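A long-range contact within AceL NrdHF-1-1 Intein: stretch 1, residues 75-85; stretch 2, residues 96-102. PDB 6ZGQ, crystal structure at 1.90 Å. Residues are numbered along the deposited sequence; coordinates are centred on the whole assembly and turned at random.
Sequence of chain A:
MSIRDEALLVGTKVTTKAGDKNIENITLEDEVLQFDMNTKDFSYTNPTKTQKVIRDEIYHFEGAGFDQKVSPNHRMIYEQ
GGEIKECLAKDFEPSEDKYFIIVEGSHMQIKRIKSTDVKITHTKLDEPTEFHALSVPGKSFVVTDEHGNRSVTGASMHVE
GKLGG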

# COMPACT_ATOMS: atom_id res chain seq x y z
N ARG A 75 -1.97 6.26 4.14
CA ARG A 75 -0.55 6.62 4.18
C ARG A 75 0.14 6.03 2.95
O ARG A 75 0.16 4.80 2.78
CB ARG A 75 0.08 6.14 5.49
CG ARG A 75 -0.42 6.89 6.72
CD ARG A 75 -0.05 6.21 8.03
NE ARG A 75 1.40 6.13 8.22
CZ ARG A 75 2.14 5.02 8.15
NH1 ARG A 75 1.61 3.84 7.88
NH2 ARG A 75 3.45 5.09 8.34
N MET A 76 0.64 6.90 2.07
CA MET A 76 1.48 6.50 0.93
C MET A 76 2.92 6.47 1.42
O MET A 76 3.31 7.36 2.18
CB MET A 76 1.32 7.47 -0.25
CG MET A 76 -0.10 7.53 -0.78
SD MET A 76 -0.72 5.91 -1.28
CE MET A 76 0.24 5.64 -2.77
N ILE A 77 3.66 5.43 1.03
CA ILE A 77 5.04 5.16 1.46
C ILE A 77 5.93 5.35 0.23
O ILE A 77 5.64 4.78 -0.83
CB ILE A 77 5.17 3.74 2.06
CG1 ILE A 77 4.21 3.56 3.26
CG2 ILE A 77 6.60 3.42 2.46
CD1 ILE A 77 4.49 4.47 4.45
N TYR A 78 6.96 6.19 0.37
CA TYR A 78 7.91 6.47 -0.71
C TYR A 78 9.29 6.62 -0.08
O TYR A 78 9.38 6.81 1.14
CB TYR A 78 7.48 7.72 -1.49
CG TYR A 78 7.38 8.99 -0.68
CD1 TYR A 78 6.22 9.30 0.02
CD2 TYR A 78 8.44 9.89 -0.62
CE1 TYR A 78 6.13 10.46 0.76
CE2 TYR A 78 8.35 11.05 0.12
CZ TYR A 78 7.19 11.34 0.80
OH TYR A 78 7.09 12.49 1.54
N GLU A 79 10.33 6.50 -0.91
CA GLU A 79 11.72 6.80 -0.54
C GLU A 79 12.06 8.19 -1.09
O GLU A 79 11.64 8.52 -2.21
CB GLU A 79 12.68 5.74 -1.11
CG GLU A 79 14.10 5.88 -0.55
CD GLU A 79 15.08 4.83 -1.04
OE1 GLU A 79 14.68 3.87 -1.74
OE2 GLU A 79 16.28 4.98 -0.71
N GLN A 80 12.76 8.99 -0.28
CA GLN A 80 13.35 10.27 -0.68
C GLN A 80 14.70 10.41 0.04
O GLN A 80 14.76 10.21 1.27
CB GLN A 80 12.41 11.43 -0.34
CG GLN A 80 12.94 12.80 -0.74
CD GLN A 80 12.01 13.91 -0.31
OE1 GLN A 80 11.25 13.76 0.64
NE2 GLN A 80 12.08 15.03 -1.02
N GLY A 81 15.76 10.74 -0.71
CA GLY A 81 17.14 10.56 -0.24
C GLY A 81 17.35 9.08 0.08
O GLY A 81 16.99 8.23 -0.74
N GLY A 82 17.89 8.79 1.27
CA GLY A 82 18.08 7.42 1.74
C GLY A 82 17.02 6.96 2.74
O GLY A 82 17.13 5.84 3.25
N GLU A 83 16.00 7.80 2.98
CA GLU A 83 15.02 7.62 4.07
C GLU A 83 13.66 7.19 3.50
O GLU A 83 13.33 7.59 2.39
CB GLU A 83 14.86 8.94 4.85
CG GLU A 83 16.13 9.39 5.56
CD GLU A 83 15.88 10.27 6.77
OE1 GLU A 83 16.53 11.34 6.87
OE2 GLU A 83 15.05 9.90 7.62
N ILE A 84 12.92 6.37 4.26
CA ILE A 84 11.53 5.98 3.94
C ILE A 84 10.59 6.96 4.64
O ILE A 84 10.66 7.10 5.88
CB ILE A 84 11.22 4.52 4.38
CG1 ILE A 84 12.19 3.52 3.74
CG2 ILE A 84 9.78 4.15 4.06
CD1 ILE A 84 12.12 3.43 2.22
N LYS A 85 9.74 7.63 3.84
CA LYS A 85 8.84 8.72 4.25
C LYS A 85 7.39 8.28 4.02
O LYS A 85 7.14 7.36 3.22
CB LYS A 85 9.10 9.99 3.42
CG LYS A 85 10.55 10.46 3.35
CD LYS A 85 10.95 11.35 4.52
CE LYS A 85 12.28 12.05 4.25
NZ LYS A 85 12.12 13.32 3.49
N GLU A 96 10.55 14.31 -8.87
CA GLU A 96 11.60 13.45 -9.43
C GLU A 96 12.47 12.81 -8.34
O GLU A 96 13.14 11.81 -8.62
CB GLU A 96 12.45 14.25 -10.43
CG GLU A 96 11.64 14.70 -11.64
CD GLU A 96 12.49 15.20 -12.80
OE1 GLU A 96 13.51 15.88 -12.58
OE2 GLU A 96 12.11 14.90 -13.96
N ASP A 97 12.44 13.37 -7.12
CA ASP A 97 13.26 12.93 -5.98
C ASP A 97 12.48 12.04 -4.99
O ASP A 97 13.08 11.60 -3.99
CB ASP A 97 13.91 14.14 -5.27
CG ASP A 97 12.94 14.91 -4.36
OD1 ASP A 97 11.73 14.99 -4.68
OD2 ASP A 97 13.40 15.45 -3.33
N LYS A 98 11.19 11.79 -5.26
CA LYS A 98 10.35 10.88 -4.45
C LYS A 98 10.02 9.63 -5.27
O LYS A 98 9.53 9.76 -6.40
CB LYS A 98 9.04 11.55 -4.02
CG LYS A 98 9.18 12.63 -2.95
CD LYS A 98 7.83 13.26 -2.63
CE LYS A 98 7.96 14.72 -2.22
NZ LYS A 98 6.67 15.43 -2.41
N TYR A 99 10.26 8.45 -4.69
CA TYR A 99 10.18 7.16 -5.38
C TYR A 99 9.24 6.22 -4.65
O TYR A 99 9.41 6.04 -3.44
CB TYR A 99 11.58 6.52 -5.45
CG TYR A 99 12.57 7.37 -6.20
CD1 TYR A 99 13.25 8.41 -5.57
CD2 TYR A 99 12.81 7.15 -7.54
CE1 TYR A 99 14.15 9.20 -6.26
CE2 TYR A 99 13.71 7.94 -8.24
CZ TYR A 99 14.38 8.96 -7.60
OH TYR A 99 15.27 9.73 -8.30
N PHE A 100 8.27 5.64 -5.37
CA PHE A 100 7.42 4.55 -4.86
C PHE A 100 8.23 3.25 -4.91
O PHE A 100 9.18 3.14 -5.70
CB PHE A 100 6.11 4.43 -5.66
CG PHE A 100 5.15 5.57 -5.42
CD1 PHE A 100 4.68 5.84 -4.15
CD2 PHE A 100 4.71 6.36 -6.48
CE1 PHE A 100 3.78 6.87 -3.93
CE2 PHE A 100 3.83 7.40 -6.26
CZ PHE A 100 3.36 7.66 -4.99
N ILE A 101 7.85 2.29 -4.06
CA ILE A 101 8.62 1.07 -3.78
C ILE A 101 7.89 -0.15 -4.36
O ILE A 101 6.83 -0.52 -3.83
CB ILE A 101 8.86 0.91 -2.26
CG1 ILE A 101 9.46 2.19 -1.66
CG2 ILE A 101 9.76 -0.29 -1.96
CD1 ILE A 101 9.48 2.24 -0.15
N ILE A 102 8.43 -0.72 -5.45
CA ILE A 102 7.97 -1.96 -6.09
C ILE A 102 8.88 -3.11 -5.59
O ILE A 102 10.09 -2.89 -5.41
CB ILE A 102 8.03 -1.86 -7.64
CG1 ILE A 102 7.08 -0.77 -8.16
CG2 ILE A 102 7.68 -3.19 -8.31
CD1 ILE A 102 7.28 -0.42 -9.62
O HOH W 1 5.55 2.39 -2.19
O HOH W 2 15.52 10.67 -3.28

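Only one residue pair, Glu79 and Tyr99, closes the backbone ladder between the two stretches directly; on each side of it a water molecule takes the place of the next rung. Glu79 N donates to Tyr99 O at 2.7 Å and Tyr99 N donates to Glu79 O at 2.8 Å, both nearly straight, as expected for an antiparallel hydrogen-bonded pair. Beyond this pair the strands part. Toward Ile101, water 1 donates to Ile77 O (2.8 Å) and accepts from Ile101 N (3.0 Å); toward Asp97, water 2 accepts from Gly81 N (2.6 Å) and donates to Asp97 O (2.7 Å). The backbone polar groups are thus satisfied although they lie too far apart to meet. The angle of 121° between the strand directions fits so short a ladder.

Stretch 1 meets its partner as a hairpin, folded by a type II' turn from Gln80 to Glu83. Gly81 occupies the turn with phi of 59°, a value that favours glycine. The returning strand is paired through Tyr78 N to Lys85 O (3.1 Å) and Lys85 N to Tyr78 O (2.8 Å), so strand 75-80 has a neighbour along both edges.

Near the turn, the contact gains a side-chain bond. Gln80, extended with chi1 and chi2 both t, reaches Asp97, where NE2 donates to OD2 at 2.7 Å. The amide's other end is also used: Gln80 OE1 accepts from Lys85 NZ at 3.0 Å. An amide suits this place because it can donate to a carboxylate and accept from an ammonium group at once.

Tyr78, Gln80, Lys98 and Phe100 share one face of the sheet. The aliphatic part of Lys98 packs against the tyrosine, with Lys98 CG 3.6 Å from Tyr78 CE2, while its NZ is hydrogen-bonded elsewhere in the structure. Further along, the buried Phe100 ring lies against Met76, whose CE comes within 3.9 Å of Phe100 CE1; the flexible thioether, with all three chi angles m, fits beside the aromatic ring. Ile77 O approaches the edge of that ring, 3.6 Å from Phe100 CD1.

Glu79 and Tyr99 project from the other face. Although Glu79 is buried, both its carboxylate oxygens are hydrogen-bonded elsewhere in the structure. Ile101 points toward stretch 1, and its CD1 packs 3.7 Å from Ile84 CD1 and 4.1 Å from Ile77 CG2, linking both strands of the hairpin in an aliphatic cluster. Altogether, the two stretches bury 532 Å² between them.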